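Local coordinates for protein DegQ (Legionella fallonii, PDB 3PV2) that acts as a self-compartmentizing HtrA-family serine protease, joining a trypsin-like protease domain to PDZ domains and assembling into large 12-mers, at the interface of chains A and B and the interface of chains A and C. Sequence-based numbering; all coordinates share one arbitrary frame. Chains: chain A/B/C, DegQ.

Contact 1: the interface of chains A and B. Residues chain A 21, 172-174; chain B 153, 174, 176-177, 197.
A:Phe174 and B:Asp197 touch where the extended backbone of strand 171-180 in chain A turns an N-H toward a loop of chain B. The N of A:Phe174 donates to the carboxylate atom OD2 of B:Asp197 at 2.9 Å. The bond is nearly straight, 166° at the hydrogen. It meets OD2 on its syn side, tilted somewhat from the carboxylate plane. The other oxygen, OD1, accepts from the N of B:Ile176 at 2.8 Å. One carboxylate therefore bridges the same strand in two chains, and B:Ile176 restrains its rotation. The CG of A:Phe174 is anti to the backbone N (chi1 176°), which carries the ring over to chain B. B:Phe153 presents the edge at CE2 and CZ to the face of this ring. CE2 of B:Phe153 stands 3.8 Å above the plane of the A:Phe174 ring, over its centre. The two planes are 83° apart, an edge-to-face pair. B:Ile176 crosses A:Phe174 at about a right angle, with CG2 3.7 Å from A:Phe174 CB. Its CD1 extends to A:Ala172 CB at 3.8 Å. A:Met21 adds a looser contact, CG to B:Phe153 CZ at 4.1 Å. B:Phe174 brings its CE2 to 4.2 Å from CE2 of A:Phe174. The patch joins neighbouring trypsin-like protease domains, and probably belongs to the trimer contact typical of HtrA proteases.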
ATOM      1  N   MET A  21      -2.963  23.019 -51.751  1.00 44.51           N
ATOM      2  CA  MET A  21      -2.368  24.111 -50.991  1.00 42.02           C
ATOM      3  C   MET A  21      -0.866  24.218 -51.209  1.00 41.03           C
ATOM      4  O   MET A  21      -0.257  25.139 -50.683  1.00 41.46           O
ATOM      5  CB  MET A  21      -2.732  23.941 -49.495  1.00 40.33           C
ATOM      6  CG  MET A  21      -4.288  24.292 -49.214  1.00 41.94           C
ATOM      7  SD  MET A  21      -4.486  26.132 -49.101  1.00 56.96           S
ATOM      8  CE  MET A  21      -4.854  26.598 -50.809  1.00 61.28           C
ATOM      9  N   ALA A 172       2.711  21.098 -41.807  1.00 36.19           N
ATOM     10  CA  ALA A 172       1.463  21.834 -42.121  1.00 34.03           C
ATOM     11  C   ALA A 172       0.242  20.931 -41.827  1.00 33.45           C
ATOM     12  O   ALA A 172       0.267  19.748 -42.071  1.00 33.88           O
ATOM     13  CB  ALA A 172       1.451  22.265 -43.578  1.00 33.51           C
ATOM     14  N   THR A 173      -0.814  21.526 -41.274  1.00 32.99           N
ATOM     15  CA  THR A 173      -2.065  20.830 -41.097  1.00 32.89           C
ATOM     16  C   THR A 173      -3.181  21.670 -41.666  1.00 32.43           C
ATOM     17  O   THR A 173      -3.066  22.897 -41.755  1.00 32.26           O
ATOM     18  CB  THR A 173      -2.327  20.574 -39.597  1.00 33.05           C
ATOM     19  OG1 THR A 173      -2.218  21.802 -38.891  1.00 33.00           O
ATOM     20  CG2 THR A 173      -1.295  19.621 -38.999  1.00 34.62           C
ATOM     21  N   PHE A 174      -4.301  21.018 -41.966  1.00 32.34           N
ATOM     22  CA  PHE A 174      -5.370  21.621 -42.722  1.00 32.07           C
ATOM     23  C   PHE A 174      -6.690  21.537 -41.980  1.00 31.93           C
ATOM     24  O   PHE A 174      -6.999  20.519 -41.324  1.00 32.05           O
ATOM     25  CB  PHE A 174      -5.457  21.016 -44.120  1.00 32.17           C
ATOM     26  CG  PHE A 174      -6.621  21.532 -44.951  1.00 32.03           C
ATOM     27  CD1 PHE A 174      -6.456  22.580 -45.797  1.00 32.17           C
ATOM     28  CD2 PHE A 174      -7.834  20.860 -44.974  1.00 31.90           C
ATOM     29  CE1 PHE A 174      -7.494  23.028 -46.614  1.00 32.25           C
ATOM     30  CE2 PHE A 174      -8.912  21.299 -45.775  1.00 31.88           C
ATOM     31  CZ  PHE A 174      -8.719  22.425 -46.588  1.00 32.10           C
TER
ATOM     32  N   PHE B 153      -3.501  17.397 -51.168  1.00 33.50           N
ATOM     33  CA  PHE B 153      -4.603  16.715 -50.556  1.00 32.94           C
ATOM     34  C   PHE B 153      -4.413  15.202 -50.719  1.00 32.92           C
ATOM     35  O   PHE B 153      -4.016  14.701 -51.786  1.00 33.37           O
ATOM     36  CB  PHE B 153      -5.954  17.194 -51.172  1.00 32.99           C
ATOM     37  CG  PHE B 153      -6.319  18.583 -50.765  1.00 33.46           C
ATOM     38  CD1 PHE B 153      -6.388  19.592 -51.697  1.00 33.97           C
ATOM     39  CD2 PHE B 153      -6.543  18.884 -49.428  1.00 32.38           C
ATOM     40  CE1 PHE B 153      -6.672  20.874 -51.277  1.00 37.25           C
ATOM     41  CE2 PHE B 153      -6.785  20.109 -49.052  1.00 32.29           C
ATOM     42  CZ  PHE B 153      -6.856  21.135 -49.953  1.00 33.29           C
ATOM     43  N   PHE B 174      -9.309  12.037 -44.607  1.00 32.34           N
ATOM     44  CA  PHE B 174      -8.892  13.080 -45.512  1.00 32.07           C
ATOM     45  C   PHE B 174      -7.923  14.037 -44.846  1.00 31.93           C
ATOM     46  O   PHE B 174      -8.072  14.383 -43.653  1.00 32.05           O
ATOM     47  CB  PHE B 174     -10.099  13.803 -46.103  1.00 32.17           C
ATOM     48  CG  PHE B 174      -9.743  14.980 -46.997  1.00 32.03           C
ATOM     49  CD1 PHE B 174      -9.624  14.820 -48.339  1.00 32.17           C
ATOM     50  CD2 PHE B 174      -9.673  16.268 -46.486  1.00 31.90           C
ATOM     51  CE1 PHE B 174      -9.360  15.898 -49.183  1.00 32.25           C
ATOM     52  CE2 PHE B 174      -9.389  17.381 -47.310  1.00 31.88           C
ATOM     53  CZ  PHE B 174      -9.210  17.161 -48.683  1.00 32.10           C
ATOM     54  N   ILE B 176      -4.007  16.610 -45.622  1.00 32.05           N
ATOM     55  CA  ILE B 176      -2.920  16.986 -46.523  1.00 32.37           C
ATOM     56  C   ILE B 176      -1.612  16.267 -46.189  1.00 32.69           C
ATOM     57  O   ILE B 176      -1.456  15.677 -45.125  1.00 32.65           O
ATOM     58  CB  ILE B 176      -2.667  18.493 -46.427  1.00 32.50           C
ATOM     59  CG1 ILE B 176      -2.312  18.948 -44.996  1.00 32.49           C
ATOM     60  CG2 ILE B 176      -3.849  19.270 -46.952  1.00 32.29           C
ATOM     61  CD1 ILE B 176      -1.656  20.458 -44.930  1.00 32.78           C
ATOM     62  N   VAL B 177      -0.676  16.313 -47.096  1.00 33.13           N
ATOM     63  CA  VAL B 177       0.676  15.987 -46.785  1.00 33.61           C
ATOM     64  C   VAL B 177       1.161  17.056 -45.804  1.00 33.81           C
ATOM     65  O   VAL B 177       1.251  18.234 -46.145  1.00 34.01           O
ATOM     66  CB  VAL B 177       1.503  15.908 -48.066  1.00 34.23           C
ATOM     67  CG1 VAL B 177       2.984  15.708 -47.752  1.00 34.92           C
ATOM     68  CG2 VAL B 177       1.053  14.766 -48.957  1.00 34.09           C
ATOM     69  N   ASP B 197      -2.078  14.697 -42.032  1.00 32.83           N
ATOM     70  CA  ASP B 197      -3.102  14.748 -41.011  1.00 32.82           C
ATOM     71  C   ASP B 197      -4.363  14.006 -41.348  1.00 32.61           C
ATOM     72  O   ASP B 197      -5.434  14.268 -40.792  1.00 33.37           O
ATOM     73  CB  ASP B 197      -3.440  16.191 -40.587  1.00 33.11           C
ATOM     74  CG  ASP B 197      -3.952  17.059 -41.730  1.00 32.36           C
ATOM     75  OD1 ASP B 197      -3.933  16.612 -42.860  1.00 32.19           O
ATOM     76  OD2 ASP B 197      -4.356  18.206 -41.443  1.00 32.29           O
TER

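Contact 2: the interface of chains A and C. Residues chain A 438, 444-447; chain C 263, 265, 287-288.
C:Gln265 reaches A:Tyr447 from a PDZ domain of chain C, through strand 262-266. It meets strand 444-450 at the C-terminal end of chain A, probably part of the second PDZ domain. From CB the chain runs extended beyond CG (chi2 -173°), with CB and CG as a spacer that carries the amide across. A:Met446 crosses at about a right angle, its CG 3.5 Å from NE2 and further from CD. OE1 accepts from the N of A:Tyr447 at 2.8 Å, in the plane of the amide carbonyl and on a lone pair. The same oxygen lies in plane at the edge of the A:Tyr447 ring. NE2 donates to the O of A:Tyr447 at 2.9 Å, again on a lone pair and almost in the amide plane. Both bonds are close to straight, 170° and 168° at the hydrogen. The amide thus pairs with both backbone polar groups of one residue, which fixes its rotation about CG-CD. The hydroxyl OG of A:Ser445 donates to C:Gln288 OE1 at 2.9 Å, in the carbonyl plane. The hydroxyl OG of C:Ser287 donates to A:Ser445 O at 3.2 Å, but from above the carbonyl plane. The CA of A:Gly444 sits over the face of the C:Phe263 ring, offset toward the rim, 4.0 Å from its centroid.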
ATOM      1  N   GLN A 438     -14.882  53.253  16.387  1.00 38.92           N
ATOM      2  CA  GLN A 438     -15.163  52.182  17.319  1.00 38.77           C
ATOM      3  C   GLN A 438     -15.959  51.119  16.589  1.00 37.18           C
ATOM      4  O   GLN A 438     -17.039  51.440  16.027  1.00 36.41           O
ATOM      5  CB  GLN A 438     -15.895  52.723  18.543  1.00 39.13           C
ATOM      6  CG  GLN A 438     -16.132  51.715  19.636  1.00 41.25           C
ATOM      7  CD  GLN A 438     -17.143  52.223  20.690  1.00 43.80           C
ATOM      8  OE1 GLN A 438     -17.601  53.357  20.622  1.00 46.41           O
ATOM      9  NE2 GLN A 438     -17.436  51.396  21.675  1.00 44.58           N
ATOM     10  N   GLY A 444     -17.337  41.244  21.040  1.00 52.47           N
ATOM     11  CA  GLY A 444     -16.352  42.199  21.534  1.00 53.60           C
ATOM     12  C   GLY A 444     -16.359  43.491  20.746  1.00 52.24           C
ATOM     13  O   GLY A 444     -17.313  43.760  20.040  1.00 50.97           O
ATOM     14  N   SER A 445     -15.264  44.239  20.838  1.00 52.15           N
ATOM     15  CA  SER A 445     -15.219  45.637  20.423  1.00 51.21           C
ATOM     16  C   SER A 445     -13.806  46.155  20.371  1.00 51.28           C
ATOM     17  O   SER A 445     -12.977  45.673  21.097  1.00 53.29           O
ATOM     18  CB  SER A 445     -15.924  46.499  21.437  1.00 50.86           C
ATOM     19  OG  SER A 445     -17.242  46.816  21.006  1.00 54.01           O
ATOM     20  N   MET A 446     -13.549  47.193  19.581  1.00 48.73           N
ATOM     21  CA  MET A 446     -12.211  47.690  19.464  1.00 49.48           C
ATOM     22  C   MET A 446     -12.207  49.081  18.872  1.00 47.06           C
ATOM     23  O   MET A 446     -13.005  49.374  17.989  1.00 43.95           O
ATOM     24  CB  MET A 446     -11.426  46.733  18.582  1.00 51.04           C
ATOM     25  CG  MET A 446     -10.024  46.940  18.534  1.00 57.34           C
ATOM     26  SD  MET A 446      -9.271  45.451  17.770  1.00 73.30           S
ATOM     27  CE  MET A 446      -7.516  45.966  17.911  1.00 69.30           C
ATOM     28  N   TYR A 447     -11.343  49.957  19.404  1.00 45.93           N
ATOM     29  CA  TYR A 447     -11.042  51.228  18.763  1.00 45.34           C
ATOM     30  C   TYR A 447      -9.952  50.985  17.759  1.00 46.82           C
ATOM     31  O   TYR A 447      -9.064  50.214  18.005  1.00 49.72           O
ATOM     32  CB  TYR A 447     -10.612  52.307  19.782  1.00 45.95           C
ATOM     33  CG  TYR A 447     -11.732  52.836  20.587  1.00 43.53           C
ATOM     34  CD1 TYR A 447     -12.537  53.845  20.095  1.00 44.74           C
ATOM     35  CD2 TYR A 447     -12.043  52.312  21.803  1.00 46.92           C
ATOM     36  CE1 TYR A 447     -13.590  54.349  20.819  1.00 43.27           C
ATOM     37  CE2 TYR A 447     -13.114  52.794  22.527  1.00 48.07           C
ATOM     38  CZ  TYR A 447     -13.861  53.829  22.025  1.00 45.44           C
ATOM     39  OH  TYR A 447     -14.929  54.278  22.719  1.00 50.01           O
TER
ATOM     40  N   PHE C 263     -14.579  44.936  28.023  1.00 52.18           N
ATOM     41  CA  PHE C 263     -13.530  44.581  27.129  1.00 49.61           C
ATOM     42  C   PHE C 263     -12.571  45.732  27.139  1.00 48.57           C
ATOM     43  O   PHE C 263     -12.952  46.894  27.145  1.00 47.04           O
ATOM     44  CB  PHE C 263     -14.024  44.354  25.731  1.00 49.99           C
ATOM     45  CG  PHE C 263     -14.652  43.025  25.524  1.00 52.93           C
ATOM     46  CD1 PHE C 263     -15.906  42.746  26.080  1.00 60.55           C
ATOM     47  CD2 PHE C 263     -14.044  42.081  24.766  1.00 55.96           C
ATOM     48  CE1 PHE C 263     -16.499  41.497  25.897  1.00 62.18           C
ATOM     49  CE2 PHE C 263     -14.620  40.806  24.581  1.00 58.10           C
ATOM     50  CZ  PHE C 263     -15.836  40.513  25.132  1.00 58.60           C
ATOM     51  N   GLN C 265      -8.516  47.060  25.761  1.00 48.57           N
ATOM     52  CA  GLN C 265      -7.560  46.922  24.676  1.00 49.31           C
ATOM     53  C   GLN C 265      -6.337  47.746  25.014  1.00 50.23           C
ATOM     54  O   GLN C 265      -6.445  48.674  25.798  1.00 48.97           O
ATOM     55  CB  GLN C 265      -8.186  47.334  23.337  1.00 48.90           C
ATOM     56  CG  GLN C 265      -7.965  48.780  22.904  1.00 50.27           C
ATOM     57  CD  GLN C 265      -8.750  49.185  21.653  1.00 51.33           C
ATOM     58  OE1 GLN C 265      -9.918  49.556  21.744  1.00 48.90           O
ATOM     59  NE2 GLN C 265      -8.090  49.159  20.496  1.00 47.51           N
ATOM     60  N   SER C 287     -13.052  49.272  25.722  1.00 45.41           N
ATOM     61  CA  SER C 287     -13.641  49.309  24.415  1.00 46.39           C
ATOM     62  C   SER C 287     -15.127  48.987  24.429  1.00 45.50           C
ATOM     63  O   SER C 287     -15.797  49.222  23.458  1.00 44.85           O
ATOM     64  CB  SER C 287     -12.900  48.361  23.477  1.00 47.52           C
ATOM     65  OG  SER C 287     -12.893  47.024  23.958  1.00 48.61           O
ATOM     66  N   GLN C 288     -15.635  48.457  25.537  1.00 45.59           N
ATOM     67  CA  GLN C 288     -17.033  48.081  25.648  1.00 44.15           C
ATOM     68  C   GLN C 288     -17.374  47.789  27.095  1.00 44.40           C
ATOM     69  O   GLN C 288     -16.555  47.250  27.830  1.00 44.03           O
ATOM     70  CB  GLN C 288     -17.281  46.871  24.734  1.00 44.27           C
ATOM     71  CG  GLN C 288     -18.184  45.759  25.223  1.00 43.55           C
ATOM     72  CD  GLN C 288     -18.388  44.682  24.180  1.00 47.13           C
ATOM     73  OE1 GLN C 288     -18.186  44.911  22.994  1.00 52.87           O
ATOM     74  NE2 GLN C 288     -18.788  43.484  24.613  1.00 45.55           N
TER

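Contact 3: the interface of chains A and C. Residues chain A 376-378; chain C 371-373, 391.
A:Glu378 and C:Leu372 form an antiparallel beta bridge between two copies of strand 370-378, which probably belongs to the second PDZ domain of each chain. The N of A:Glu378 donates to C:Leu372 O at 2.9 Å, and the N of C:Leu372 returns the bond to A:Glu378 O at 3.0 Å. The bridge sorts the side chains onto two faces. On one face A:Glu378 and C:Leu372 stand side by side, CB to CB at 4.2 Å, and then part. The A:Glu378 side chain bends at chi2 (76°) and heads away from C:Leu372. On the other face A:Gln377 and C:Arg373 are neighbours, also with CB atoms 4.2 Å apart. The CG of A:Gln377 is anti to the backbone N (chi1 169°), and the extended side chain reaches across to chain C. Its CG passes 3.4 Å from C:Leu372 O. Its tip then meets C:Val391 of strand 388-393, the two side chains lying at a slant. The amide oxygen OE1 rests against both methyls of C:Val391, with CG2 at 3.7 Å. This is packing, with no hydrogen bond between them. The extended C:Arg373 side chain slants past this tip, CD 4.0 Å from A:Gln377 OE1, and runs on away from it.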
ATOM      1  N   GLU A 376     -29.058  47.875  11.977  1.00 40.97           N
ATOM      2  CA  GLU A 376     -29.714  47.945  13.259  1.00 42.69           C
ATOM      3  C   GLU A 376     -30.178  46.541  13.670  1.00 43.77           C
ATOM      4  O   GLU A 376     -30.850  45.827  12.900  1.00 45.62           O
ATOM      5  CB  GLU A 376     -30.949  48.856  13.214  1.00 45.56           C
ATOM      6  CG  GLU A 376     -31.738  48.774  14.554  1.00 49.22           C
ATOM      7  CD  GLU A 376     -32.787  49.876  14.758  1.00 55.54           C
ATOM      8  OE1 GLU A 376     -33.246  49.964  15.922  1.00 59.58           O
ATOM      9  OE2 GLU A 376     -33.150  50.614  13.796  1.00 58.32           O
ATOM     10  N   GLN A 377     -29.817  46.124  14.870  1.00 42.34           N
ATOM     11  CA  GLN A 377     -30.108  44.750  15.262  1.00 42.95           C
ATOM     12  C   GLN A 377     -30.001  44.609  16.770  1.00 42.52           C
ATOM     13  O   GLN A 377     -29.098  45.230  17.356  1.00 43.45           O
ATOM     14  CB  GLN A 377     -29.113  43.802  14.532  1.00 40.78           C
ATOM     15  CG  GLN A 377     -29.151  42.381  15.050  1.00 43.65           C
ATOM     16  CD  GLN A 377     -28.157  41.477  14.313  1.00 44.62           C
ATOM     17  OE1 GLN A 377     -28.238  41.338  13.104  1.00 43.56           O
ATOM     18  NE2 GLN A 377     -27.175  40.972  15.024  1.00 42.37           N
ATOM     19  N   GLU A 378     -30.885  43.845  17.409  1.00 42.61           N
ATOM     20  CA  GLU A 378     -30.721  43.506  18.821  1.00 44.95           C
ATOM     21  C   GLU A 378     -29.720  42.374  18.826  1.00 46.72           C
ATOM     22  O   GLU A 378     -29.934  41.411  18.126  1.00 47.90           O
ATOM     23  CB  GLU A 378     -32.008  42.987  19.421  1.00 47.71           C
ATOM     24  CG  GLU A 378     -32.012  43.012  20.952  1.00 53.00           C
ATOM     25  CD  GLU A 378     -32.224  44.418  21.586  1.00 54.50           C
ATOM     26  OE1 GLU A 378     -32.866  45.357  21.007  1.00 55.02           O
ATOM     27  OE2 GLU A 378     -31.763  44.525  22.730  1.00 61.75           O
TER
ATOM     28  N   ALA C 371     -30.899  37.237  18.819  1.00 33.16           N
ATOM     29  CA  ALA C 371     -30.465  38.382  17.995  1.00 32.75           C
ATOM     30  C   ALA C 371     -31.578  38.509  16.955  1.00 32.89           C
ATOM     31  O   ALA C 371     -31.861  37.545  16.266  1.00 33.14           O
ATOM     32  CB  ALA C 371     -29.109  38.007  17.310  1.00 32.55           C
ATOM     33  N   LEU C 372     -32.094  39.730  16.800  1.00 32.80           N
ATOM     34  CA  LEU C 372     -33.309  40.088  16.082  1.00 33.01           C
ATOM     35  C   LEU C 372     -33.098  41.294  15.149  1.00 32.87           C
ATOM     36  O   LEU C 372     -32.510  42.243  15.567  1.00 32.83           O
ATOM     37  CB  LEU C 372     -34.378  40.471  17.091  1.00 33.25           C
ATOM     38  CG  LEU C 372     -34.722  39.413  18.153  1.00 33.51           C
ATOM     39  CD1 LEU C 372     -35.689  40.076  19.115  1.00 33.75           C
ATOM     40  CD2 LEU C 372     -35.217  38.215  17.515  1.00 33.81           C
ATOM     41  N   ARG C 373     -33.625  41.295  13.928  1.00 33.01           N
ATOM     42  CA  ARG C 373     -33.637  42.530  13.143  1.00 33.05           C
ATOM     43  C   ARG C 373     -34.871  42.581  12.323  1.00 33.81           C
ATOM     44  O   ARG C 373     -35.516  41.543  12.117  1.00 35.21           O
ATOM     45  CB  ARG C 373     -32.396  42.596  12.278  1.00 34.69           C
ATOM     46  CG  ARG C 373     -32.304  41.509  11.328  1.00 40.26           C
ATOM     47  CD  ARG C 373     -31.135  41.648  10.299  1.00 49.08           C
ATOM     48  NE  ARG C 373     -31.513  40.813   9.145  1.00 56.70           N
ATOM     49  CZ  ARG C 373     -32.303  41.222   8.130  1.00 64.60           C
ATOM     50  NH1 ARG C 373     -32.713  42.476   8.035  1.00 68.11           N
ATOM     51  NH2 ARG C 373     -32.655  40.393   7.148  1.00 67.39           N
ATOM     52  N   VAL C 391     -31.749  36.330  13.942  1.00 34.73           N
ATOM     53  CA  VAL C 391     -30.413  36.195  13.327  1.00 37.01           C
ATOM     54  C   VAL C 391     -29.531  35.219  14.095  1.00 37.87           C
ATOM     55  O   VAL C 391     -28.611  34.588  13.533  1.00 40.41           O
ATOM     56  CB  VAL C 391     -29.736  37.595  13.325  1.00 37.53           C
ATOM     57  CG1 VAL C 391     -28.176  37.532  12.998  1.00 39.71           C
ATOM     58  CG2 VAL C 391     -30.487  38.519  12.396  1.00 38.65           C
TER

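Contacts 2 and 3 both join chain A to chain C, their C-alpha centres about 20 Å apart. They share no residues. Contact 2 pairs the last strand of chain A with the first PDZ domain of chain C, while contact 3 uses one strand, 370-378, from both chains. Contact 1 joins chain A to chain B, its C-alpha centre about 74 and 71 Å from those of contacts 2 and 3. Chain A thus touches one neighbour through its protease domain and another through its PDZ region. This arrangement is consistent with protease-domain trimers linked by PDZ contacts into the 12-mer that encloses a proteolytic compartment.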